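Local atomic coordinates of esterase Rv0045c (Mycobacterium tuberculosis, PDB entry 6WYN), a protein that hydrolyses carboxylic esters, preferring short, straight acyl chains of about four atoms, and is likely involved in ester and lipid metabolism. Residues R84-H89 / L110-P115; H96-V101 / S311-Q316; A148-G153 / V172-L177; P209-M214 / G244-R249; A271-V276 / T297-V302. One frame throughout, in Å; residues are numbered along the deposited sequence.

Interaction 1: R84-H89 / L110-P115; sequences RVIFLH and LAVDLP
The imidazole of His-89 carries Leu-114 on one face, where CG of the leucine stands 3.9 Å from the ring centroid in a CH-pi contact displaced toward the NE2-CE1 rim. At the ring edge lie Asp-113 CA and the carbonyl O of Val-112, the latter 3.2 Å from His-89 CD2, and His-117 meets the same ring edge-to-face. NE2 accepts a hydrogen bond of 3.0 Å from Leu-114 N; the bond is nearly straight at the hydrogen, but the donor sits 32° out of the ring plane. With chi1 at 66°, CG of His-89 is held between the backbone N and the carbonyl carbon, which swings the ring across to the chain leaving the neighbouring strand. The Phe-87 ring has Leu-110 O near its edge and meets Trp-98 with the planes at about 45°; Phe-87 and Ala-111 point to the same face of the sheet, their CB atoms in apolar contact.

Behind the rings the two strands run parallel: Leu-110 N bonds to Val-85 O, Phe-87 N to Leu-110 O and Val-112 N to Phe-87 O. On the face of Ile-86 and Leu-88, Leu-88 CD2 packs 3.9 Å from Val-112 CB, the two side chains lying side by side. Where the strands separate, a water donates to both Phe-87 O and Val-112 O. Used as an acceptor, His-89 NE2 ties the loop after strand 109-112 to the end of strand 85-88 in this beta-alpha-beta unit.

Interaction 2: H96-V101 / S311-Q316; sequences HTWDTV and SVQSDQ
Ser-311 OG and Ser-314 OG, hydrogen-bonded to each other at 2.6 Å, face Thr-97 OG1, which stands 3.8 Å from Ser-314 OG. Gln-313 is the residue that reaches Thr-97 and Trp-98. Its CB lies 3.6 Å from Trp-98 CZ3 and 4.0 Å from Val-101 CG2, while CG sits over one face of the indole, toward the rim. A bend at chi2 (-91°) turns the amide nearly parallel to the indole, the planes 15° apart, and sends NE2 to Thr-97 OG1 at 3.1 Å, with the acceptor close to the amide plane. Gln-313 OE1 is buried without a polar partner in the model. A water that accepts from Val-101 N lies within bonding distance of Gln-313 O and Thr-97 O, and Ser-314 OG meets a second water, which donates to Thr-97 O. Ser-311 directly follows His-310, the probable catalytic histidine; the contact sets the short helix after this histidine loop of the alpha/beta-hydrolase fold against the start of helix 99-105.

Interaction 3: A148-G153 / V172-L177; sequences AEFVVG and VGELVL
Glu-149 O accepts the shortest bond of the contact, 2.6 Å from Gly-173 N, with the donor well off the carbonyl direction; a second, weak bond comes to the same oxygen from Glu-174 N. Beyond this doubly approached carbonyl the strands settle into regular parallel pairing. Val-151 N donates to Glu-174 O, Val-176 N reaches Val-151 O at 2.8 Å, and Gly-153 N closes the series on Val-176 O at 2.9 Å. CA-H...O contacts fill the spaces between, such as Val-152 CA to Val-176 O at 3.2 Å.

Side chains pack on both faces of this pair. Val-152 and Val-176 stand side by side and point the same way, CG2 of the former 4.0 Å from CB of the latter. On that face too, the aliphatic part of Glu-174 rests by the Phe-150 ring, its CB 3.7 Å from Phe-150 CD2. A chain bent at chi2 (97°) carries the carboxylate away from the ring, to a salt bridge with Arg-300. On the other face Val-151 CG2 meets Val-172 CG2 at 4.1 Å, the two side chains crossing at about a right angle, and Val-151 CB faces Leu-175 CD2.

Helix 156-167 covers the Val-151 and Leu-175 face through Ala-161, and helix 317-328 lies against Phe-150 and Val-176 through Val-327. Strand 85-88 flanks strand 150-154, which leads to the probable nucleophile Ser-155, on an elbow as in other alpha/beta hydrolases, while strand 174-178 runs on toward Asp-179, probably the triad acid.

Interaction 4: P209-M214 / G244-R249; sequences PSFQAM and GNWVWR
Ser-210 OG accepts from Ala-213 N at 3.2 Å, an N-cap bond that fixes the start of helix 211-221 where its first turn meets Trp-246. No hydrogen bond joins the two segments, and aromatic packing does the work. Phe-211 CB sits over the centre of the six-membered ring of Trp-246, 3.9 Å from its centroid. With CG anti to the backbone N (chi1 177°), the phenyl ring then turns its edge to the same indole, the planes at 65°. One turn along, Met-214 spans both tryptophans: its SD lies 3.6 Å from Trp-246 CB, and a bend at chi3 (100°) drops CE over the five-membered ring of Trp-248, 3.5 Å from the centroid. The sulfur stands farther off above the six-membered ring of Trp-248, a Met-aromatic contact. These elements lie between strands 174-178 and 273-278 in the chain, consistent with the inserted cap domain. Helix 227-237 touches Phe-211 and Met-214 through Val-234, and strand 238-240 pairs antiparallel with strand 246-248.

Interaction 5: A271-V276 / T297-V302; sequences APITLV and THFRGV
Leu-275 packs closely against Val-302 and Phe-299 on the face covered by helix 286-295. Leu-275 CD2 lies 3.7 Å from Val-302 CG2, the two side chains side by side, and Leu-275 CB meets the edge of the Phe-299 ring at CE1, 3.9 Å away and in the ring plane. Ile-273 CG2 stands farther from the ring, at CD1. The helix touches Phe-299 through Leu-292 and Leu-275 through Thr-289.

The backbones pair in parallel, with Ile-273 N bonded to His-298 O, Arg-300 N to Ile-273 O at 2.8 Å and Leu-275 N to Gly-301 O at 3.1 Å. Together with helix 286-295 the two strands form a beta-alpha-beta unit at one margin of the central sheet of the alpha/beta-hydrolase fold, where strand 299-305 is the outermost. Arg-300 and Gly-301 both lie across from Thr-274, one extra residue that makes a beta bulge in strand 299-305, with Gly-301 at positive phi (117°). The buried Thr-274 OG1 touches Arg-300 CB at 3.4 Å.

Toward solvent the contact is exposed and polar rather than apolar. The Arg-300 chain, extended from CG to NE, reaches along Pro-272, whose CB lies over one face of the guanidinium, 3.7 Å from NE. A salt bridge to Glu-174 probably helps hold the group there. Pro-272 CG also meets ND1 of the exposed His-298 at 3.7 Å, and beyond them a water links Ala-271 O to His-298 N.

Overall arrangement
Interactions 1, 3 and 5 are parallel strand pairs of one sheet. Strands 85-88 and 150-154 are neighbours, as are 174-178 and 273-278, so the three pairs run on across it. Burial falls outward: interactions 1 and 3 are core, whereas interaction 5 reaches the sheet margin, where a salt bridge ties it to interaction 3. Interaction 2, partly buried, packs beside the sheet, its Trp-98 touching Phe-87 and Val-152, and relies on one amide bond and waters in place of regular backbone pairing. Interaction 4, also partly buried but peripheral, lies apart, its centre about 40 Å from the centre of interaction 5, and is held by aromatic and methionine contacts.

Interaction 1: R84-H89 / L110-P115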
# COMPACT_ATOMS: atom_id res chain seq x y z
N ARG A 84 10.08 -12.77 -3.92
CA ARG A 84 11.14 -11.87 -4.44
C ARG A 84 10.84 -10.41 -4.06
O ARG A 84 11.80 -9.64 -3.90
CB ARG A 84 11.20 -11.92 -5.97
CG ARG A 84 11.97 -13.06 -6.62
CD ARG A 84 12.27 -12.75 -8.09
NE ARG A 84 13.40 -11.82 -8.26
CZ ARG A 84 13.81 -11.27 -9.40
NH1 ARG A 84 13.18 -11.52 -10.54
NH2 ARG A 84 14.84 -10.44 -9.39
N VAL A 85 9.56 -10.01 -3.94
CA VAL A 85 9.19 -8.60 -3.73
C VAL A 85 8.20 -8.52 -2.58
O VAL A 85 7.28 -9.33 -2.53
CB VAL A 85 8.55 -8.01 -4.99
CG1 VAL A 85 8.34 -6.52 -4.85
CG2 VAL A 85 9.40 -8.34 -6.23
N ILE A 86 8.38 -7.54 -1.74
CA ILE A 86 7.39 -7.15 -0.71
C ILE A 86 6.67 -5.89 -1.17
O ILE A 86 7.35 -4.94 -1.55
CB ILE A 86 8.12 -6.94 0.62
CG1 ILE A 86 8.91 -8.18 1.04
CG2 ILE A 86 7.12 -6.51 1.66
CD1 ILE A 86 10.00 -7.87 2.06
N PHE A 87 5.34 -5.87 -1.05
CA PHE A 87 4.50 -4.71 -1.39
C PHE A 87 3.80 -4.24 -0.12
O PHE A 87 3.23 -5.10 0.59
CB PHE A 87 3.48 -5.11 -2.45
CG PHE A 87 4.03 -5.40 -3.82
CD1 PHE A 87 4.42 -6.68 -4.17
CD2 PHE A 87 4.11 -4.39 -4.77
CE1 PHE A 87 4.90 -6.96 -5.45
CE2 PHE A 87 4.63 -4.66 -6.03
CZ PHE A 87 5.00 -5.93 -6.37
N LEU A 88 3.83 -2.93 0.12
CA LEU A 88 3.16 -2.28 1.27
C LEU A 88 2.19 -1.23 0.72
O LEU A 88 2.66 -0.26 0.12
CB LEU A 88 4.20 -1.67 2.19
CG LEU A 88 5.31 -2.64 2.62
CD1 LEU A 88 6.27 -1.98 3.58
CD2 LEU A 88 4.72 -3.85 3.37
N HIS A 89 0.90 -1.43 0.95
CA HIS A 89 -0.18 -0.51 0.53
C HIS A 89 -0.20 0.83 1.29
O HIS A 89 0.57 1.07 2.25
CB HIS A 89 -1.51 -1.24 0.72
CG HIS A 89 -1.82 -1.53 2.15
ND1 HIS A 89 -2.34 -0.56 2.99
CD2 HIS A 89 -1.74 -2.68 2.87
CE1 HIS A 89 -2.54 -1.11 4.19
NE2 HIS A 89 -2.21 -2.41 4.12
N LEU A 110 5.05 -10.95 -1.55
CA LEU A 110 4.29 -10.88 -0.28
C LEU A 110 3.67 -9.50 -0.25
O LEU A 110 4.43 -8.50 -0.22
CB LEU A 110 5.22 -11.14 0.91
CG LEU A 110 4.50 -11.36 2.23
CD1 LEU A 110 3.79 -12.70 2.24
CD2 LEU A 110 5.44 -11.27 3.43
N ALA A 111 2.36 -9.44 -0.23
CA ALA A 111 1.61 -8.19 -0.07
C ALA A 111 1.05 -8.16 1.35
O ALA A 111 0.17 -8.93 1.71
CB ALA A 111 0.56 -8.08 -1.15
N VAL A 112 1.62 -7.25 2.13
CA VAL A 112 1.28 -7.26 3.57
C VAL A 112 0.14 -6.32 3.91
O VAL A 112 0.05 -5.28 3.30
CB VAL A 112 2.53 -6.86 4.37
CG1 VAL A 112 2.25 -6.93 5.84
CG2 VAL A 112 3.73 -7.71 4.03
N ASP A 113 -0.72 -6.74 4.84
CA ASP A 113 -1.71 -5.82 5.44
C ASP A 113 -1.01 -5.05 6.57
O ASP A 113 -0.51 -5.69 7.49
CB ASP A 113 -2.94 -6.54 5.98
CG ASP A 113 -3.91 -7.11 4.94
OD1 ASP A 113 -4.01 -6.50 3.84
OD2 ASP A 113 -4.57 -8.16 5.23
N LEU A 114 -0.88 -3.73 6.44
CA LEU A 114 -0.31 -2.87 7.47
C LEU A 114 -1.20 -3.01 8.72
O LEU A 114 -2.39 -3.20 8.62
CB LEU A 114 -0.26 -1.42 7.00
CG LEU A 114 0.72 -1.09 5.86
CD1 LEU A 114 0.63 0.38 5.61
CD2 LEU A 114 2.16 -1.54 6.15
N PRO A 115 -0.63 -2.82 9.93
CA PRO A 115 -1.45 -2.68 11.13
C PRO A 115 -2.63 -1.76 10.84
O PRO A 115 -2.53 -0.72 10.14
CB PRO A 115 -0.46 -2.10 12.14
CG PRO A 115 0.83 -2.68 11.71
CD PRO A 115 0.80 -2.72 10.19
O HOH W 1 0.33 -4.41 0.83

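Interaction 2: H96-V101 / S311-Q316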
# COMPACT_ATOMS: atom_id res chain seq x y z
N HIS A 96 -4.78 -6.30 -1.14
CA HIS A 96 -5.44 -6.61 -2.44
C HIS A 96 -5.24 -5.45 -3.43
O HIS A 96 -5.42 -5.70 -4.64
CB HIS A 96 -6.93 -6.89 -2.28
CG HIS A 96 -7.25 -8.28 -1.83
ND1 HIS A 96 -7.22 -9.34 -2.69
CD2 HIS A 96 -7.63 -8.77 -0.62
CE1 HIS A 96 -7.58 -10.44 -2.05
NE2 HIS A 96 -7.82 -10.12 -0.78
N THR A 97 -4.86 -4.25 -2.96
CA THR A 97 -4.56 -3.10 -3.86
C THR A 97 -3.52 -3.57 -4.87
O THR A 97 -3.48 -3.06 -6.00
CB THR A 97 -4.09 -1.85 -3.10
OG1 THR A 97 -4.16 -0.70 -3.95
CG2 THR A 97 -2.67 -1.96 -2.61
N TRP A 98 -2.67 -4.51 -4.50
CA TRP A 98 -1.56 -4.95 -5.38
C TRP A 98 -1.93 -6.09 -6.33
O TRP A 98 -1.05 -6.45 -7.11
CB TRP A 98 -0.36 -5.33 -4.56
CG TRP A 98 0.13 -4.24 -3.69
CD1 TRP A 98 -0.01 -4.12 -2.34
CD2 TRP A 98 0.83 -3.08 -4.15
NE1 TRP A 98 0.66 -3.01 -1.91
CE2 TRP A 98 1.13 -2.32 -3.00
CE3 TRP A 98 1.24 -2.64 -5.41
CZ2 TRP A 98 1.80 -1.11 -3.08
CZ3 TRP A 98 1.89 -1.43 -5.48
CH2 TRP A 98 2.23 -0.72 -4.33
N ASP A 99 -3.14 -6.65 -6.28
CA ASP A 99 -3.50 -7.89 -7.03
C ASP A 99 -3.12 -7.74 -8.52
O ASP A 99 -2.52 -8.65 -9.10
CB ASP A 99 -4.98 -8.22 -6.85
CG ASP A 99 -5.40 -8.68 -5.47
OD1 ASP A 99 -4.49 -8.84 -4.57
OD2 ASP A 99 -6.64 -8.85 -5.29
N THR A 100 -3.50 -6.63 -9.13
CA THR A 100 -3.33 -6.46 -10.60
C THR A 100 -1.86 -6.41 -10.87
O THR A 100 -1.41 -7.16 -11.75
CB THR A 100 -4.12 -5.26 -11.15
OG1 THR A 100 -5.51 -5.51 -10.96
CG2 THR A 100 -3.81 -5.05 -12.62
N VAL A 101 -1.12 -5.59 -10.13
CA VAL A 101 0.34 -5.47 -10.34
C VAL A 101 0.99 -6.85 -10.16
O VAL A 101 1.90 -7.22 -10.92
CB VAL A 101 0.93 -4.38 -9.43
CG1 VAL A 101 2.43 -4.47 -9.31
CG2 VAL A 101 0.53 -2.99 -9.89
N SER A 311 -2.84 6.78 -6.24
CA SER A 311 -2.84 5.29 -6.20
C SER A 311 -2.51 4.75 -7.59
O SER A 311 -3.43 4.33 -8.34
CB SER A 311 -4.11 4.73 -5.63
OG SER A 311 -3.91 3.36 -5.36
N VAL A 312 -1.22 4.81 -7.93
CA VAL A 312 -0.70 4.44 -9.27
C VAL A 312 -1.07 2.97 -9.53
O VAL A 312 -1.49 2.62 -10.69
CB VAL A 312 0.81 4.67 -9.36
CG1 VAL A 312 1.30 4.29 -10.74
CG2 VAL A 312 1.22 6.10 -9.04
N GLN A 313 -0.97 2.11 -8.50
CA GLN A 313 -1.31 0.68 -8.66
C GLN A 313 -2.78 0.49 -8.99
O GLN A 313 -3.11 -0.60 -9.55
CB GLN A 313 -0.90 -0.12 -7.42
CG GLN A 313 -1.78 0.14 -6.20
CD GLN A 313 -1.26 1.26 -5.33
OE1 GLN A 313 -0.45 2.09 -5.77
NE2 GLN A 313 -1.76 1.32 -4.09
N SER A 314 -3.65 1.42 -8.64
CA SER A 314 -5.09 1.36 -8.99
C SER A 314 -5.35 2.02 -10.35
O SER A 314 -6.16 1.50 -11.12
CB SER A 314 -5.95 2.01 -7.93
OG SER A 314 -5.47 1.66 -6.63
N ASP A 315 -4.72 3.16 -10.65
CA ASP A 315 -5.09 3.95 -11.85
C ASP A 315 -4.31 3.46 -13.07
O ASP A 315 -4.87 3.43 -14.11
CB ASP A 315 -4.85 5.43 -11.64
CG ASP A 315 -5.68 6.03 -10.52
OD1 ASP A 315 -6.56 5.33 -9.96
OD2 ASP A 315 -5.38 7.18 -10.15
N GLN A 316 -3.04 3.14 -12.97
CA GLN A 316 -2.23 2.72 -14.14
C GLN A 316 -1.38 1.52 -13.77
O GLN A 316 -0.17 1.55 -13.84
CB GLN A 316 -1.38 3.90 -14.65
CG GLN A 316 -2.19 5.09 -15.21
CD GLN A 316 -3.04 4.77 -16.43
OE1 GLN A 316 -2.75 3.83 -17.13
NE2 GLN A 316 -4.12 5.51 -16.65
O HOH W 2 -2.49 -3.39 -8.52
O HOH W 3 -5.52 -1.10 -6.92

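Interaction 3: A148-G153 / V172-L177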
# COMPACT_ATOMS: atom_id res chain seq x y z
N ALA A 148 13.57 -11.51 -0.12
CA ALA A 148 13.06 -10.46 -1.02
C ALA A 148 13.97 -9.23 -0.88
O ALA A 148 13.84 -8.50 0.12
CB ALA A 148 11.61 -10.14 -0.73
N GLU A 149 14.84 -9.01 -1.86
CA GLU A 149 15.65 -7.76 -1.97
C GLU A 149 14.75 -6.51 -2.09
O GLU A 149 15.03 -5.57 -1.33
CB GLU A 149 16.61 -7.86 -3.15
CG GLU A 149 17.80 -8.77 -2.89
CD GLU A 149 18.34 -9.52 -4.10
OE1 GLU A 149 17.60 -9.66 -5.11
OE2 GLU A 149 19.50 -10.00 -4.01
N PHE A 150 13.70 -6.53 -2.95
CA PHE A 150 12.92 -5.33 -3.39
C PHE A 150 11.68 -5.10 -2.52
O PHE A 150 10.88 -6.02 -2.31
CB PHE A 150 12.51 -5.47 -4.87
CG PHE A 150 13.62 -6.01 -5.73
CD1 PHE A 150 13.88 -7.38 -5.79
CD2 PHE A 150 14.50 -5.15 -6.37
CE1 PHE A 150 14.94 -7.88 -6.53
CE2 PHE A 150 15.56 -5.65 -7.12
CZ PHE A 150 15.78 -7.01 -7.20
N VAL A 151 11.49 -3.87 -2.08
CA VAL A 151 10.26 -3.43 -1.38
C VAL A 151 9.63 -2.29 -2.15
O VAL A 151 10.30 -1.28 -2.39
CB VAL A 151 10.55 -3.04 0.08
CG1 VAL A 151 9.29 -2.70 0.84
CG2 VAL A 151 11.31 -4.17 0.75
N VAL A 152 8.37 -2.47 -2.49
CA VAL A 152 7.52 -1.46 -3.13
C VAL A 152 6.52 -1.02 -2.09
O VAL A 152 5.78 -1.90 -1.63
CB VAL A 152 6.82 -2.05 -4.35
CG1 VAL A 152 5.93 -1.03 -5.03
CG2 VAL A 152 7.83 -2.67 -5.29
N GLY A 153 6.46 0.28 -1.82
CA GLY A 153 5.52 0.84 -0.85
C GLY A 153 4.82 2.03 -1.41
O GLY A 153 5.51 2.99 -1.88
N VAL A 172 16.44 -5.39 2.86
CA VAL A 172 15.99 -4.45 1.78
C VAL A 172 17.17 -4.10 0.88
O VAL A 172 18.03 -3.33 1.33
CB VAL A 172 15.42 -3.15 2.36
CG1 VAL A 172 14.91 -2.20 1.28
CG2 VAL A 172 14.35 -3.39 3.41
N GLY A 173 17.21 -4.64 -0.33
CA GLY A 173 18.25 -4.28 -1.31
C GLY A 173 17.89 -3.00 -2.04
O GLY A 173 18.82 -2.23 -2.38
N GLU A 174 16.59 -2.74 -2.26
CA GLU A 174 16.10 -1.73 -3.22
C GLU A 174 14.69 -1.27 -2.82
O GLU A 174 13.90 -2.15 -2.45
CB GLU A 174 16.22 -2.45 -4.56
CG GLU A 174 15.89 -1.64 -5.75
CD GLU A 174 17.08 -1.03 -6.45
OE1 GLU A 174 18.21 -1.61 -6.41
OE2 GLU A 174 16.86 0.01 -7.07
N LEU A 175 14.43 0.03 -2.82
CA LEU A 175 13.11 0.61 -2.48
C LEU A 175 12.47 1.20 -3.73
O LEU A 175 13.13 1.96 -4.48
CB LEU A 175 13.22 1.72 -1.45
CG LEU A 175 13.64 1.30 -0.05
CD1 LEU A 175 14.16 2.48 0.76
CD2 LEU A 175 12.47 0.66 0.67
N VAL A 176 11.18 0.95 -3.90
CA VAL A 176 10.34 1.69 -4.86
C VAL A 176 9.25 2.36 -4.05
O VAL A 176 8.45 1.64 -3.41
CB VAL A 176 9.78 0.78 -5.96
CG1 VAL A 176 8.95 1.58 -6.93
CG2 VAL A 176 10.89 0.02 -6.70
N LEU A 177 9.24 3.70 -4.05
CA LEU A 177 8.25 4.55 -3.37
C LEU A 177 7.18 4.90 -4.38
O LEU A 177 7.52 5.52 -5.46
CB LEU A 177 8.92 5.82 -2.84
CG LEU A 177 9.98 5.64 -1.76
CD1 LEU A 177 10.49 7.00 -1.32
CD2 LEU A 177 9.44 4.90 -0.54

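Interaction 4: P209-M214 / G244-R249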
# COMPACT_ATOMS: atom_id res chain seq x y z
N PRO A 209 -25.91 0.73 5.34
CA PRO A 209 -27.08 -0.09 5.09
C PRO A 209 -26.81 -1.16 4.04
O PRO A 209 -27.48 -2.17 4.03
CB PRO A 209 -28.11 0.94 4.58
CG PRO A 209 -27.26 2.09 4.06
CD PRO A 209 -26.10 2.16 5.03
N SER A 210 -25.87 -0.91 3.13
CA SER A 210 -25.65 -1.78 1.96
C SER A 210 -24.19 -1.70 1.53
O SER A 210 -23.47 -0.75 1.95
CB SER A 210 -26.58 -1.42 0.84
OG SER A 210 -26.29 -0.12 0.36
N PHE A 211 -23.79 -2.66 0.70
CA PHE A 211 -22.54 -2.63 -0.08
C PHE A 211 -22.59 -1.38 -0.98
O PHE A 211 -21.62 -0.63 -0.95
CB PHE A 211 -22.37 -3.94 -0.87
CG PHE A 211 -21.15 -3.96 -1.75
CD1 PHE A 211 -19.91 -4.31 -1.25
CD2 PHE A 211 -21.24 -3.63 -3.09
CE1 PHE A 211 -18.79 -4.32 -2.07
CE2 PHE A 211 -20.12 -3.64 -3.91
CZ PHE A 211 -18.90 -3.99 -3.40
N GLN A 212 -23.71 -1.16 -1.70
CA GLN A 212 -23.86 -0.08 -2.70
C GLN A 212 -23.51 1.28 -2.09
O GLN A 212 -22.87 2.06 -2.75
CB GLN A 212 -25.27 -0.07 -3.29
CG GLN A 212 -25.47 0.97 -4.39
CD GLN A 212 -24.57 0.71 -5.57
OE1 GLN A 212 -24.46 -0.42 -6.03
NE2 GLN A 212 -23.90 1.74 -6.06
N ALA A 213 -23.88 1.53 -0.83
CA ALA A 213 -23.63 2.79 -0.11
C ALA A 213 -22.12 3.04 0.10
O ALA A 213 -21.65 4.22 0.12
CB ALA A 213 -24.33 2.73 1.23
N MET A 214 -21.35 1.97 0.30
CA MET A 214 -19.88 2.12 0.38
C MET A 214 -19.34 2.39 -1.03
O MET A 214 -18.51 3.30 -1.20
CB MET A 214 -19.28 0.85 0.99
CG MET A 214 -19.86 0.58 2.38
SD MET A 214 -18.98 -0.79 3.15
CE MET A 214 -17.88 0.11 4.23
N GLY A 244 -26.59 -7.53 8.83
CA GLY A 244 -26.89 -7.17 7.43
C GLY A 244 -26.17 -5.91 6.94
O GLY A 244 -26.08 -5.75 5.71
N ASN A 245 -25.72 -5.05 7.85
CA ASN A 245 -24.94 -3.82 7.57
C ASN A 245 -23.51 -4.16 7.11
O ASN A 245 -23.06 -5.30 7.35
CB ASN A 245 -24.85 -2.92 8.81
CG ASN A 245 -26.14 -2.18 9.10
OD1 ASN A 245 -27.06 -2.17 8.28
ND2 ASN A 245 -26.20 -1.54 10.26
N TRP A 246 -22.82 -3.18 6.51
CA TRP A 246 -21.41 -3.28 6.06
C TRP A 246 -20.51 -2.28 6.78
O TRP A 246 -21.00 -1.18 7.12
CB TRP A 246 -21.32 -3.08 4.56
CG TRP A 246 -22.18 -4.03 3.81
CD1 TRP A 246 -23.54 -4.08 3.76
CD2 TRP A 246 -21.70 -5.12 3.01
NE1 TRP A 246 -23.95 -5.10 2.94
CE2 TRP A 246 -22.84 -5.76 2.48
CE3 TRP A 246 -20.43 -5.60 2.68
CZ2 TRP A 246 -22.74 -6.85 1.61
CZ3 TRP A 246 -20.33 -6.68 1.84
CH2 TRP A 246 -21.47 -7.29 1.31
N VAL A 247 -19.23 -2.63 6.94
CA VAL A 247 -18.18 -1.76 7.56
C VAL A 247 -16.88 -1.84 6.74
O VAL A 247 -16.69 -2.86 5.99
CB VAL A 247 -17.98 -2.19 9.02
CG1 VAL A 247 -16.84 -1.45 9.69
CG2 VAL A 247 -19.29 -2.01 9.81
N TRP A 248 -16.04 -0.81 6.83
CA TRP A 248 -14.65 -0.81 6.30
C TRP A 248 -13.79 -1.76 7.14
O TRP A 248 -13.94 -1.82 8.38
CB TRP A 248 -14.04 0.59 6.27
CG TRP A 248 -14.73 1.57 5.36
CD1 TRP A 248 -15.39 2.72 5.73
CD2 TRP A 248 -14.81 1.53 3.91
NE1 TRP A 248 -15.85 3.38 4.62
CE2 TRP A 248 -15.53 2.67 3.50
CE3 TRP A 248 -14.33 0.66 2.92
CZ2 TRP A 248 -15.79 2.95 2.15
CZ3 TRP A 248 -14.59 0.93 1.60
CH2 TRP A 248 -15.31 2.07 1.21
N ARG A 249 -12.85 -2.42 6.47
CA ARG A 249 -11.86 -3.31 7.13
C ARG A 249 -10.81 -2.45 7.82
O ARG A 249 -10.17 -2.94 8.80
CB ARG A 249 -11.25 -4.29 6.11
CG ARG A 249 -12.11 -5.49 5.77
CD ARG A 249 -11.29 -6.59 5.06
NE ARG A 249 -12.19 -7.56 4.53
CZ ARG A 249 -12.70 -8.58 5.22
NH1 ARG A 249 -12.37 -8.76 6.49
NH2 ARG A 249 -13.56 -9.38 4.63

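Interaction 5: A271-V276 / T297-V302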
# COMPACT_ATOMS: atom_id res chain seq x y z
N ALA A 271 20.08 1.33 0.64
CA ALA A 271 19.23 0.82 -0.47
C ALA A 271 18.96 1.94 -1.48
O ALA A 271 18.53 3.02 -1.11
CB ALA A 271 17.94 0.32 0.11
N PRO A 272 19.20 1.74 -2.78
CA PRO A 272 18.73 2.67 -3.80
C PRO A 272 17.22 2.90 -3.74
O PRO A 272 16.47 2.00 -3.41
CB PRO A 272 19.11 1.98 -5.13
CG PRO A 272 20.32 1.13 -4.73
CD PRO A 272 19.93 0.61 -3.36
N ILE A 273 16.82 4.13 -4.00
CA ILE A 273 15.40 4.56 -4.01
C ILE A 273 14.97 4.99 -5.39
O ILE A 273 15.65 5.88 -5.99
CB ILE A 273 15.20 5.72 -3.02
CG1 ILE A 273 15.54 5.29 -1.59
CG2 ILE A 273 13.77 6.24 -3.15
CD1 ILE A 273 15.55 6.44 -0.61
N THR A 274 13.87 4.41 -5.87
CA THR A 274 13.17 4.84 -7.11
C THR A 274 11.87 5.48 -6.66
O THR A 274 11.21 4.90 -5.82
CB THR A 274 12.95 3.67 -8.06
OG1 THR A 274 14.25 3.17 -8.41
CG2 THR A 274 12.19 4.07 -9.30
N LEU A 275 11.48 6.58 -7.25
CA LEU A 275 10.17 7.17 -6.94
C LEU A 275 9.31 7.01 -8.16
O LEU A 275 9.84 7.19 -9.29
CB LEU A 275 10.36 8.64 -6.55
CG LEU A 275 9.11 9.51 -6.39
CD1 LEU A 275 8.29 9.02 -5.20
CD2 LEU A 275 9.51 10.96 -6.18
N VAL A 276 8.03 6.75 -7.94
CA VAL A 276 7.01 6.69 -9.01
C VAL A 276 5.97 7.73 -8.65
O VAL A 276 5.34 7.53 -7.57
CB VAL A 276 6.39 5.29 -9.19
CG1 VAL A 276 5.34 5.28 -10.31
CG2 VAL A 276 7.44 4.23 -9.46
N THR A 297 21.21 8.47 -0.46
CA THR A 297 22.58 8.08 -0.89
C THR A 297 22.52 7.63 -2.36
O THR A 297 23.45 7.95 -3.11
CB THR A 297 23.21 7.05 0.05
OG1 THR A 297 22.45 5.85 -0.01
CG2 THR A 297 23.27 7.50 1.49
N HIS A 298 21.45 6.96 -2.80
CA HIS A 298 21.32 6.56 -4.23
C HIS A 298 19.87 6.70 -4.70
O HIS A 298 19.14 5.73 -4.69
CB HIS A 298 21.93 5.19 -4.49
CG HIS A 298 22.06 4.86 -5.95
ND1 HIS A 298 22.48 3.60 -6.41
CD2 HIS A 298 21.85 5.60 -7.07
CE1 HIS A 298 22.50 3.59 -7.74
NE2 HIS A 298 22.12 4.81 -8.17
N PHE A 299 19.52 7.87 -5.21
CA PHE A 299 18.24 8.11 -5.91
C PHE A 299 18.39 7.71 -7.38
O PHE A 299 19.32 8.21 -8.04
CB PHE A 299 17.84 9.57 -5.74
CG PHE A 299 16.48 9.92 -6.30
CD1 PHE A 299 15.35 9.29 -5.84
CD2 PHE A 299 16.36 10.88 -7.29
CE1 PHE A 299 14.09 9.62 -6.33
CE2 PHE A 299 15.11 11.24 -7.77
CZ PHE A 299 13.97 10.62 -7.28
N ARG A 300 17.52 6.82 -7.87
CA ARG A 300 17.58 6.28 -9.25
C ARG A 300 16.71 7.10 -10.20
O ARG A 300 16.75 6.83 -11.41
CB ARG A 300 17.12 4.82 -9.28
CG ARG A 300 18.08 3.84 -8.61
CD ARG A 300 17.80 2.50 -9.25
NE ARG A 300 18.44 1.33 -8.67
CZ ARG A 300 19.74 1.02 -8.80
NH1 ARG A 300 20.56 1.82 -9.45
NH2 ARG A 300 20.21 -0.08 -8.24
N GLY A 301 15.93 8.03 -9.67
CA GLY A 301 15.11 8.96 -10.46
C GLY A 301 13.65 8.77 -10.18
O GLY A 301 13.26 7.77 -9.51
N VAL A 302 12.85 9.69 -10.68
CA VAL A 302 11.37 9.65 -10.62
C VAL A 302 10.84 9.23 -11.98
O VAL A 302 11.33 9.72 -13.06
CB VAL A 302 10.78 10.99 -10.17
CG1 VAL A 302 11.02 12.05 -11.23
CG2 VAL A 302 9.30 10.88 -9.88
O HOH W 4 19.26 5.82 -1.32